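Local coordinates for ABC-type branched-chain amino acid transport systems periplasmic component-like protein (Thermomonospora curvata, PDB 4N03) that probably binds fatty acids as the substrate-binding component of an ABC transporter, and belongs to the leucine-binding protein family, at residues D21-Q25 with V70-T74; S138-Q142 with I340-R344; V199-P203 with A217-V223. One frame throughout, in Å; residues are numbered along the deposited sequence.

Interaction 1 (D21-Q25 with V70-T74)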
ATOM      1  N   ASP A  21     -30.519 -20.543   1.285  1.00 16.56           N
ATOM      2  CA  ASP A  21     -30.596 -19.914   2.571  1.00 16.27           C
ATOM      3  C   ASP A  21     -31.274 -18.532   2.506  1.00 16.10           C
ATOM      4  O   ASP A  21     -31.266 -17.819   3.496  1.00 17.54           O
ATOM      5  CB  ASP A  21     -29.196 -19.822   3.210  1.00 15.22           C
ATOM      6  CG  ASP A  21     -28.222 -19.042   2.377  1.00 14.59           C
ATOM      7  OD1 ASP A  21     -28.530 -18.612   1.224  1.00 15.70           O
ATOM      8  OD2 ASP A  21     -27.102 -18.862   2.906  1.00 15.11           O
ATOM      9  N   GLY A  22     -31.831 -18.172   1.347  1.00 15.22           N
ATOM     10  CA  GLY A  22     -32.457 -16.846   1.158  1.00 15.30           C
ATOM     11  C   GLY A  22     -31.499 -15.672   0.923  1.00 14.30           C
ATOM     12  O   GLY A  22     -31.938 -14.509   0.869  1.00 16.44           O
ATOM     13  N   VAL A  23     -30.229 -15.955   0.735  1.00 14.38           N
ATOM     14  CA  VAL A  23     -29.241 -14.919   0.527  1.00 13.87           C
ATOM     15  C   VAL A  23     -29.131 -14.619  -0.958  1.00 13.08           C
ATOM     16  O   VAL A  23     -28.923 -15.487  -1.783  1.00 14.64           O
ATOM     17  CB  VAL A  23     -27.880 -15.335   1.132  1.00 13.51           C
ATOM     18  CG1 VAL A  23     -26.805 -14.332   0.757  1.00 14.77           C
ATOM     19  CG2 VAL A  23     -28.002 -15.556   2.629  1.00 15.02           C
ATOM     20  N   LYS A  24     -29.267 -13.329  -1.296  1.00 13.37           N
ATOM     21  CA  LYS A  24     -29.087 -12.898  -2.669  0.60 13.57           C
ATOM     22  C   LYS A  24     -27.627 -13.063  -3.096  1.00 13.02           C
ATOM     23  O   LYS A  24     -26.718 -12.788  -2.336  1.00 14.33           O
ATOM     24  CB  LYS A  24     -29.519 -11.438  -2.842  0.60 14.97           C
ATOM     25  CG  LYS A  24     -31.000 -11.167  -2.635  0.60 18.41           C
ATOM     26  CD  LYS A  24     -31.279  -9.667  -2.590  0.60 23.29           C
ATOM     27  CE  LYS A  24     -32.720  -9.334  -2.266  0.60 27.74           C
ATOM     28  NZ  LYS A  24     -32.771  -7.957  -1.709  0.60 33.17           N
ATOM     29  N   GLN A  25     -27.437 -13.573  -4.309  1.00 13.58           N
ATOM     30  CA  GLN A  25     -26.116 -13.936  -4.797  1.00 12.96           C
ATOM     31  C   GLN A  25     -25.742 -13.108  -6.034  1.00 14.86           C
ATOM     32  O   GLN A  25     -26.300 -13.303  -7.083  1.00 16.05           O
ATOM     33  CB  GLN A  25     -26.082 -15.434  -5.115  1.00 14.58           C
ATOM     34  CG  GLN A  25     -26.428 -16.321  -3.908  1.00 14.85           C
ATOM     35  CD  GLN A  25     -26.473 -17.826  -4.163  1.00 15.15           C
ATOM     36  OE1 GLN A  25     -26.381 -18.571  -3.197  1.00 18.06           O
ATOM     37  NE2 GLN A  25     -26.650 -18.271  -5.359  1.00 17.49           N
ATOM     38  N   VAL A  70     -18.202 -17.920   5.099  1.00 19.20           N
ATOM     39  CA  VAL A  70     -19.118 -16.772   5.327  1.00 17.91           C
ATOM     40  C   VAL A  70     -20.490 -17.165   4.817  1.00 17.04           C
ATOM     41  O   VAL A  70     -20.616 -17.589   3.663  1.00 18.44           O
ATOM     42  CB  VAL A  70     -18.695 -15.475   4.602  1.00 19.36           C
ATOM     43  CG1 VAL A  70     -19.701 -14.381   4.862  1.00 20.23           C
ATOM     44  CG2 VAL A  70     -17.317 -15.063   5.097  1.00 21.64           C
ATOM     45  N   CYS A  71     -21.509 -17.091   5.665  1.00 18.82           N
ATOM     46  CA  CYS A  71     -22.861 -17.405   5.178  1.00 20.92           C
ATOM     47  C   CYS A  71     -22.851 -18.877   4.670  1.00 18.37           C
ATOM     48  O   CYS A  71     -23.545 -19.202   3.721  1.00 18.85           O
ATOM     49  CB  CYS A  71     -23.307 -16.302   4.112  1.00 21.88           C
ATOM     50  SG  CYS A  71     -24.780 -15.374   4.655  1.00 32.17           S
ATOM     51  N   GLY A  72     -22.033 -19.755   5.286  1.00 16.60           N
ATOM     52  CA  GLY A  72     -21.880 -21.136   4.861  1.00 18.29           C
ATOM     53  C   GLY A  72     -21.206 -21.371   3.520  1.00 20.29           C
ATOM     54  O   GLY A  72     -21.236 -22.499   2.946  1.00 24.43           O
ATOM     55  N   ARG A  73     -20.557 -20.327   3.003  1.00 17.04           N
ATOM     56  CA  ARG A  73     -19.914 -20.371   1.732  1.00 15.19           C
ATOM     57  C   ARG A  73     -18.394 -20.236   1.896  1.00 15.03           C
ATOM     58  O   ARG A  73     -17.885 -19.452   2.699  1.00 18.78           O
ATOM     59  CB  ARG A  73     -20.440 -19.233   0.853  1.00 15.76           C
ATOM     60  CG  ARG A  73     -21.904 -19.438   0.452  1.00 14.08           C
ATOM     61  CD  ARG A  73     -22.482 -18.174  -0.168  1.00 14.41           C
ATOM     62  NE  ARG A  73     -23.844 -18.325  -0.629  1.00 15.05           N
ATOM     63  CZ  ARG A  73     -24.913 -18.317   0.150  1.00 14.31           C
ATOM     64  NH1 ARG A  73     -24.829 -18.128   1.431  1.00 14.31           N
ATOM     65  NH2 ARG A  73     -26.108 -18.432  -0.405  1.00 14.63           N
ATOM     66  N   THR A  74     -17.687 -21.035   1.114  1.00 17.11           N
ATOM     67  CA  THR A  74     -16.225 -21.022   1.115  0.60 17.31           C
ATOM     68  C   THR A  74     -15.712 -19.871   0.257  1.00 15.23           C
ATOM     69  O   THR A  74     -16.189 -19.679  -0.823  1.00 17.58           O
ATOM     70  CB  THR A  74     -15.645 -22.355   0.580  0.60 20.14           C
ATOM     71  OG1 THR A  74     -15.938 -22.511  -0.813  0.60 24.84           O
ATOM     72  CG2 THR A  74     -16.204 -23.523   1.278  0.60 21.79           C
TER
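Arg73 meets the carboxylate of Asp21 end-on, each terminal nitrogen taking one oxygen in a two-bonded salt bridge. NH1 bonds to Asp21 OD2 at 2.8 Å on the syn lone pair of that oxygen, and NH2 aims almost straight at Asp21 OD1 from 2.9 Å. The two flat groups are not coplanar: their planes stand 36° apart, and NH2 meets OD1 on its syn side but out of the carboxylate plane. The second hydrogen of Arg73 NH2 goes to Gln25 OE1, 2.8 Å away, on a lone pair in the carbonyl plane of an amide turned nearly square to the guanidinium. Val23 adds apolar cover, its CG1 over one guanidinium face and its CG2 3.8 Å from Cys71 SG. Beyond the two segments Arg73 NE bonds to Thr30 O, and NH1 adds a weak bond to Cys71 O within its own turn.

One shell further out, with CG of Asp21 set between its own N and carbonyl carbon (chi1 59°), the carboxylate folds back over the chain, where OD1 also accepts Val23 N at 3.2 Å, from the face opposite Arg73 NH2. A leucine in place of Arg73 would probably leave the Asp21 carboxylate without its charged mate and Gln25 OE1 without this donor.

Further back, reciprocal backbone bonds between Val70 and Arg73 close a type I' turn, Cys71 is tied to Cys329 by a disulfide, and Leu334 touches Val23, Cys71 and Arg73. The arrangement is an Asx turn held by a bidentate arginine, and it fastens the N-terminal segment, through strand 24-25 paired with 333-334, to the turn leading into edge strand 74-81 of the four-stranded parallel sheet.

Interaction 2 (S138-Q142 with I340-R344)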
ATOM      1  N   SER A 138     -14.212   7.362  -5.281  1.00 12.26           N
ATOM      2  CA  SER A 138     -15.058   6.271  -5.796  1.00 15.61           C
ATOM      3  C   SER A 138     -15.654   5.489  -4.673  1.00 13.30           C
ATOM      4  O   SER A 138     -14.909   4.917  -3.850  1.00 13.96           O
ATOM      5  CB  SER A 138     -14.270   5.285  -6.616  1.00 18.44           C
ATOM      6  OG  SER A 138     -15.165   4.165  -6.853  1.00 21.63           O
ATOM      7  N   LYS A 139     -16.975   5.353  -4.618  1.00 14.87           N
ATOM      8  CA  LYS A 139     -17.636   4.578  -3.572  0.60 13.85           C
ATOM      9  C   LYS A 139     -17.059   3.166  -3.511  1.00 11.80           C
ATOM     10  O   LYS A 139     -17.011   2.603  -2.430  1.00 13.51           O
ATOM     11  CB  LYS A 139     -19.176   4.497  -3.796  0.60 17.60           C
ATOM     12  CG  LYS A 139     -19.990   3.949  -2.614  0.60 16.56           C
ATOM     13  CD  LYS A 139     -21.489   3.772  -2.915  0.60 15.13           C
ATOM     14  CE  LYS A 139     -22.174   2.980  -1.801  0.60 17.29           C
ATOM     15  NZ  LYS A 139     -23.634   2.834  -2.050  0.60 18.59           N
ATOM     16  N   TYR A 140     -16.706   2.636  -4.668  1.00 11.12           N
ATOM     17  CA  TYR A 140     -16.351   1.223  -4.766  1.00 10.34           C
ATOM     18  C   TYR A 140     -14.904   0.930  -4.497  1.00 10.64           C
ATOM     19  O   TYR A 140     -14.545  -0.261  -4.354  1.00 12.38           O
ATOM     20  CB  TYR A 140     -16.782   0.685  -6.123  1.00 12.57           C
ATOM     21  CG  TYR A 140     -18.241   0.797  -6.284  1.00 13.34           C
ATOM     22  CD1 TYR A 140     -19.074  -0.083  -5.646  1.00 16.77           C
ATOM     23  CD2 TYR A 140     -18.820   1.840  -6.991  1.00 15.53           C
ATOM     24  CE1 TYR A 140     -20.433   0.008  -5.726  1.00 21.50           C
ATOM     25  CE2 TYR A 140     -20.236   1.951  -7.035  1.00 17.81           C
ATOM     26  CZ  TYR A 140     -20.999   1.015  -6.362  1.00 20.10           C
ATOM     27  OH  TYR A 140     -22.385   1.025  -6.392  1.00 29.49           O
ATOM     28  N   ILE A 141     -14.044   1.936  -4.390  1.00 10.05           N
ATOM     29  CA  ILE A 141     -12.619   1.730  -4.156  1.00 10.08           C
ATOM     30  C   ILE A 141     -12.275   2.185  -2.773  1.00  9.87           C
ATOM     31  O   ILE A 141     -12.528   3.345  -2.438  1.00 10.39           O
ATOM     32  CB  ILE A 141     -11.752   2.442  -5.194  1.00 10.98           C
ATOM     33  CG1 ILE A 141     -12.115   1.974  -6.605  1.00 11.54           C
ATOM     34  CG2 ILE A 141     -10.289   2.203  -4.862  1.00 11.05           C
ATOM     35  CD1 ILE A 141     -11.402   2.738  -7.710  1.00 12.66           C
ATOM     36  N   GLN A 142     -11.773   1.292  -1.920  1.00 10.36           N
ATOM     37  CA  GLN A 142     -11.270   1.717  -0.617  1.00  9.84           C
ATOM     38  C   GLN A 142      -9.792   1.910  -0.650  1.00  9.57           C
ATOM     39  O   GLN A 142      -9.033   0.926  -0.658  1.00 10.82           O
ATOM     40  CB  GLN A 142     -11.604   0.681   0.450  1.00 10.08           C
ATOM     41  CG  GLN A 142     -11.069   1.070   1.825  1.00 10.65           C
ATOM     42  CD  GLN A 142     -11.756   2.362   2.281  1.00 10.66           C
ATOM     43  OE1 GLN A 142     -12.975   2.392   2.405  1.00 12.91           O
ATOM     44  NE2 GLN A 142     -10.988   3.392   2.551  1.00 10.59           N
ATOM     45  N   ILE A 340     -20.902  -3.382  -0.764  1.00 10.22           N
ATOM     46  CA  ILE A 340     -20.352  -2.047  -0.613  1.00 11.35           C
ATOM     47  C   ILE A 340     -21.050  -1.304   0.507  1.00 10.33           C
ATOM     48  O   ILE A 340     -20.415  -0.589   1.260  1.00 11.55           O
ATOM     49  CB  ILE A 340     -20.307  -1.252  -1.927  1.00 11.67           C
ATOM     50  CG1 ILE A 340     -19.314  -0.083  -1.798  1.00 11.10           C
ATOM     51  CG2 ILE A 340     -21.669  -0.771  -2.338  1.00 13.23           C
ATOM     52  CD1 ILE A 340     -17.876  -0.512  -1.576  1.00 13.78           C
ATOM     53  N   ASN A 341     -22.360  -1.503   0.632  1.00 11.02           N
ATOM     54  CA  ASN A 341     -23.071  -0.798   1.702  1.00 11.73           C
ATOM     55  C   ASN A 341     -22.640  -1.333   3.072  1.00 11.48           C
ATOM     56  O   ASN A 341     -22.487  -0.582   4.007  1.00 13.17           O
ATOM     57  CB  ASN A 341     -24.569  -0.940   1.465  1.00 13.12           C
ATOM     58  CG  ASN A 341     -25.059  -0.071   0.318  1.00 14.48           C
ATOM     59  OD1 ASN A 341     -24.359   0.812  -0.138  1.00 18.75           O
ATOM     60  ND2 ASN A 341     -26.208  -0.388  -0.157  1.00 17.95           N
ATOM     61  N   ALA A 342     -22.371  -2.639   3.183  1.00 11.35           N
ATOM     62  CA  ALA A 342     -21.829  -3.228   4.411  1.00 12.01           C
ATOM     63  C   ALA A 342     -20.464  -2.618   4.715  1.00 12.48           C
ATOM     64  O   ALA A 342     -20.197  -2.196   5.830  1.00 14.64           O
ATOM     65  CB  ALA A 342     -21.722  -4.743   4.294  1.00 13.02           C
ATOM     66  N   HIS A 343     -19.589  -2.535   3.705  1.00 11.90           N
ATOM     67  CA  HIS A 343     -18.279  -1.954   3.919  1.00 12.06           C
ATOM     68  C   HIS A 343     -18.373  -0.481   4.392  1.00 12.39           C
ATOM     69  O   HIS A 343     -17.745  -0.058   5.348  1.00 14.30           O
ATOM     70  CB  HIS A 343     -17.454  -2.002   2.619  1.00 10.89           C
ATOM     71  CG  HIS A 343     -16.146  -1.319   2.768  1.00 11.02           C
ATOM     72  ND1 HIS A 343     -15.182  -1.696   3.670  1.00 12.42           N
ATOM     73  CD2 HIS A 343     -15.699  -0.176   2.191  1.00 11.75           C
ATOM     74  CE1 HIS A 343     -14.166  -0.855   3.604  1.00 11.55           C
ATOM     75  NE2 HIS A 343     -14.461   0.084   2.708  1.00 11.60           N
ATOM     76  N   ARG A 344     -19.166   0.310   3.686  1.00 12.22           N
ATOM     77  CA  ARG A 344     -19.224   1.776   3.871  1.00 13.06           C
ATOM     78  C   ARG A 344     -20.045   2.164   5.078  1.00 15.49           C
ATOM     79  O   ARG A 344     -20.211   3.374   5.318  1.00 16.10           O
ATOM     80  CB  ARG A 344     -19.786   2.473   2.650  1.00 14.70           C
ATOM     81  CG  ARG A 344     -18.909   2.377   1.416  1.00 17.57           C
ATOM     82  CD  ARG A 344     -17.939   3.485   1.288  1.00 15.46           C
ATOM     83  NE  ARG A 344     -16.953   3.301   0.240  1.00 13.60           N
ATOM     84  CZ  ARG A 344     -15.663   3.525   0.399  1.00 12.28           C
ATOM     85  NH1 ARG A 344     -15.176   3.955   1.526  1.00 13.32           N
ATOM     86  NH2 ARG A 344     -14.847   3.373  -0.632  1.00 12.66           N
TER
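Arg344 grips the backbone oxygen of Lys139 side-on, with two nitrogens on one acceptor. NE lies 2.8 Å from Lys139 O, tilted a little from the carbonyl plane, whereas NH2 reaches the same oxygen at 2.9 Å from well above that plane. A bend at chi2 (-90°) turns the guanidinium so that its edge faces the loop, and NH2 also stands 2.9 Å from Ile141 O. Arg344 NH1 bonds to Phe359 O and weakly to Gln142 OE1. The firmer donor to Gln142 OE1 is His343 NE2, nearly straight at 2.8 Å, with OE1 at the imidazole edge. The extended Lys139 chain carries NZ to Asn341 OD1, 2.9 Å away in the carbonyl plane of that amide. Ser138 OG takes Tyr140 N in an ST turn and bonds to Glu120 beyond. Ile340 CG2 touches Tyr140 CE1 at 3.7 Å, the two side chains crossing at about a right angle.

Together they join the end of helix 336-343 to the loop 138-142. Backbone bonds from Tyr140 and Gln142 to Thr126 moor that loop beside strand 126-129; Tyr140 and Ile141 lean on helix 109-122, and His343 packs against Ile320 and Ala324 of helix 309-330.

Interaction 3 (V199-P203 with A217-V223)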
ATOM      1  N   VAL A 199      12.644  22.166  -4.229  1.00 12.12           N
ATOM      2  CA  VAL A 199      12.506  20.780  -4.682  1.00 11.16           C
ATOM      3  C   VAL A 199      13.149  20.601  -6.046  1.00 11.34           C
ATOM      4  O   VAL A 199      12.900  21.406  -6.950  1.00 14.49           O
ATOM      5  CB  VAL A 199      11.025  20.323  -4.777  1.00 12.66           C
ATOM      6  CG1 VAL A 199      10.897  18.853  -5.134  1.00 14.09           C
ATOM      7  CG2 VAL A 199      10.331  20.565  -3.453  1.00 14.42           C
ATOM      8  N   PHE A 200      13.956  19.576  -6.192  1.00 10.23           N
ATOM      9  CA  PHE A 200      14.530  19.147  -7.438  1.00 10.39           C
ATOM     10  C   PHE A 200      13.861  17.819  -7.782  1.00 10.01           C
ATOM     11  O   PHE A 200      13.884  16.852  -6.975  1.00 11.76           O
ATOM     12  CB  PHE A 200      16.050  18.966  -7.295  1.00 11.32           C
ATOM     13  CG  PHE A 200      16.717  18.332  -8.471  1.00 12.44           C
ATOM     14  CD1 PHE A 200      16.597  18.852  -9.704  1.00 14.91           C
ATOM     15  CD2 PHE A 200      17.464  17.184  -8.300  1.00 14.88           C
ATOM     16  CE1 PHE A 200      17.193  18.260 -10.799  1.00 16.98           C
ATOM     17  CE2 PHE A 200      18.107  16.602  -9.357  1.00 17.49           C
ATOM     18  CZ  PHE A 200      17.963  17.149 -10.619  1.00 17.77           C
ATOM     19  N   GLU A 201      13.242  17.745  -8.938  1.00 11.05           N
ATOM     20  CA  GLU A 201      12.396  16.623  -9.330  1.00 10.61           C
ATOM     21  C   GLU A 201      13.062  15.716 -10.366  1.00 11.36           C
ATOM     22  O   GLU A 201      13.609  16.218 -11.357  1.00 13.59           O
ATOM     23  CB  GLU A 201      11.112  17.196  -9.969  1.00 12.42           C
ATOM     24  CG  GLU A 201      10.374  18.170  -9.091  1.00 12.92           C
ATOM     25  CD  GLU A 201       9.050  18.679  -9.653  1.00 12.16           C
ATOM     26  OE1 GLU A 201       8.528  18.064 -10.594  1.00 13.94           O
ATOM     27  OE2 GLU A 201       8.614  19.707  -9.083  1.00 15.67           O
ATOM     28  N   LEU A 202      13.021  14.398 -10.165  1.00 11.01           N
ATOM     29  CA  LEU A 202      13.682  13.440 -11.051  1.00 11.90           C
ATOM     30  C   LEU A 202      12.707  12.359 -11.402  1.00 10.71           C
ATOM     31  O   LEU A 202      12.614  11.346 -10.661  1.00 11.22           O
ATOM     32  CB  LEU A 202      14.939  12.873 -10.371  1.00 14.42           C
ATOM     33  CG  LEU A 202      16.167  13.762 -10.299  1.00 18.10           C
ATOM     34  CD1 LEU A 202      17.303  13.119  -9.570  1.00 17.31           C
ATOM     35  CD2 LEU A 202      16.722  14.019 -11.703  1.00 21.86           C
ATOM     36  N   PRO A 203      11.976  12.430 -12.486  1.00 11.51           N
ATOM     37  CA  PRO A 203      11.071  11.365 -12.870  1.00 11.16           C
ATOM     38  C   PRO A 203      11.813  10.130 -13.382  1.00 11.62           C
ATOM     39  O   PRO A 203      12.817  10.249 -14.078  1.00 13.01           O
ATOM     40  CB  PRO A 203      10.261  11.960 -14.011  1.00 11.99           C
ATOM     41  CG  PRO A 203      11.147  13.008 -14.564  1.00 14.84           C
ATOM     42  CD  PRO A 203      11.899  13.583 -13.409  1.00 13.12           C
ATOM     43  N   ALA A 217      22.874  13.358 -10.569  1.00 13.37           N
ATOM     44  CA  ALA A 217      22.101  14.584 -10.664  1.00 14.40           C
ATOM     45  C   ALA A 217      21.802  15.167  -9.276  1.00 14.42           C
ATOM     46  O   ALA A 217      21.888  16.379  -9.075  1.00 15.94           O
ATOM     47  CB  ALA A 217      20.814  14.332 -11.425  1.00 15.40           C
ATOM     48  N   LEU A 218      21.438  14.309  -8.314  1.00 13.65           N
ATOM     49  CA  LEU A 218      21.215  14.743  -6.947  1.00 14.63           C
ATOM     50  C   LEU A 218      22.446  15.426  -6.347  1.00 14.93           C
ATOM     51  O   LEU A 218      22.345  16.433  -5.644  1.00 14.81           O
ATOM     52  CB  LEU A 218      20.785  13.558  -6.074  1.00 12.75           C
ATOM     53  CG  LEU A 218      19.413  12.993  -6.402  1.00 12.09           C
ATOM     54  CD1 LEU A 218      19.290  11.609  -5.836  1.00 12.82           C
ATOM     55  CD2 LEU A 218      18.316  13.874  -5.846  1.00 13.08           C
ATOM     56  N   ALA A 219      23.620  14.859  -6.596  1.00 14.79           N
ATOM     57  CA  ALA A 219      24.853  15.416  -6.107  1.00 16.10           C
ATOM     58  C   ALA A 219      25.130  16.766  -6.786  1.00 16.89           C
ATOM     59  O   ALA A 219      25.526  17.727  -6.126  1.00 17.67           O
ATOM     60  CB  ALA A 219      25.980  14.440  -6.348  1.00 17.47           C
ATOM     61  N   LYS A 220      24.936  16.837  -8.094  1.00 17.74           N
ATOM     62  CA  LYS A 220      25.168  18.097  -8.812  1.00 17.49           C
ATOM     63  C   LYS A 220      24.299  19.223  -8.285  1.00 17.53           C
ATOM     64  O   LYS A 220      24.729  20.394  -8.188  1.00 20.65           O
ATOM     65  CB  LYS A 220      24.918  17.887 -10.294  1.00 20.31           C
ATOM     66  CG  LYS A 220      25.155  19.113 -11.145  1.00 23.44           C
ATOM     67  CD  LYS A 220      25.150  18.782 -12.630  1.00 30.37           C
ATOM     68  CE  LYS A 220      25.691  19.951 -13.450  1.00 33.32           C
ATOM     69  NZ  LYS A 220      25.828  19.556 -14.879  1.00 39.92           N
ATOM     70  N   GLU A 221      23.069  18.889  -7.943  1.00 16.45           N
ATOM     71  CA  GLU A 221      22.139  19.834  -7.360  1.00 16.81           C
ATOM     72  C   GLU A 221      22.371  20.153  -5.899  1.00 16.17           C
ATOM     73  O   GLU A 221      21.690  21.059  -5.338  1.00 18.12           O
ATOM     74  CB  GLU A 221      20.731  19.347  -7.574  1.00 18.06           C
ATOM     75  CG  GLU A 221      20.220  19.565  -8.956  1.00 21.60           C
ATOM     76  CD  GLU A 221      19.786  21.011  -9.228  1.00 25.93           C
ATOM     77  OE1 GLU A 221      19.262  21.743  -8.356  1.00 30.51           O
ATOM     78  OE2 GLU A 221      19.910  21.384 -10.360  1.00 30.57           O
ATOM     79  N   LYS A 222      23.273  19.444  -5.253  1.00 16.20           N
ATOM     80  CA  LYS A 222      23.607  19.686  -3.871  0.60 16.83           C
ATOM     81  C   LYS A 222      22.366  19.608  -2.984  1.00 15.18           C
ATOM     82  O   LYS A 222      22.101  20.455  -2.138  1.00 16.54           O
ATOM     83  CB  LYS A 222      24.355  21.002  -3.710  0.60 19.20           C
ATOM     84  CG  LYS A 222      25.633  21.091  -4.533  0.60 22.57           C
ATOM     85  CD  LYS A 222      26.350  22.425  -4.311  0.60 26.23           C
ATOM     86  CE  LYS A 222      27.696  22.461  -5.016  0.60 31.43           C
ATOM     87  NZ  LYS A 222      28.553  23.616  -4.612  0.60 34.68           N
ATOM     88  N   VAL A 223      21.582  18.558  -3.157  1.00 14.28           N
ATOM     89  CA  VAL A 223      20.389  18.414  -2.337  1.00 13.02           C
ATOM     90  C   VAL A 223      20.773  18.141  -0.876  1.00 12.01           C
ATOM     91  O   VAL A 223      21.870  17.661  -0.578  1.00 13.75           O
ATOM     92  CB  VAL A 223      19.455  17.296  -2.868  1.00 11.87           C
ATOM     93  CG1 VAL A 223      19.056  17.564  -4.306  1.00 12.56           C
ATOM     94  CG2 VAL A 223      20.059  15.905  -2.709  1.00 12.35           C
TER
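Apolar packing of a strand against a helix makes this contact: Phe200 and Leu202, on one face of edge strand 198-204, lie against the last part of helix 212-220 and the turn that follows it. No hydrogen bond crosses between the two segments.

The centre of it is a CH-pi contact. Glu221 CG sits over the middle of the Phe200 ring, 3.5 Å from the centroid and only 3° off the ring normal. A bend at chi2 (-78°) then lays the Glu221 carboxylate nearly flat along the same ring, the two planes 15° apart, while its OE1 forms a salt bridge with Lys170 on the neighbouring strand. The glutamate therefore covers the aromatic face with its aliphatic part and keeps its charge paired.

Ala217 CB touches both strand side chains, 4.1 Å from Phe200 CZ and equally far from Leu202 CD2. The other branch of Leu202 goes to the next helix residue, CD1 lying 3.8 Å from Leu218 CG. At the far side Val223 CG1 approaches Phe200 CD2 at 4.3 Å.

The chain reaches Val223 through a Schellman motif: Lys222 takes a positive phi, its N bonds back to Ala219 O, and Val223 N makes a weaker bond to Leu218 O. That turn leads the chain on toward strand 225-229. Since strands 198-204 and 225-229 flank 170-176 in a parallel run, helix 212-220 is the connection of a beta-alpha-beta crossover, the building unit of the Rossmann-like lobes of periplasmic binding proteins.

How the interactions relate
Interactions 1 and 2 lie on the same side of the chain's centre, their centres about 20 Å apart, and both lean on helix 309-330, the first through Val70 and the Cys71 disulfide, the second through His343. Interaction 3 is on the opposite side, its centre about 40 Å from that of interaction 2 and about 56 Å from that of interaction 1, in the seven-stranded sheet. Interaction 2 is the buried one, with arginine on a loop carbonyl and histidine on a glutamine amide, and its Gln142 side chain comes about 10 Å from the bound palmitic acid. The other two are partly buried: interaction 1 relies on a salt bridge, interaction 3 on hydrocarbon and a ring face.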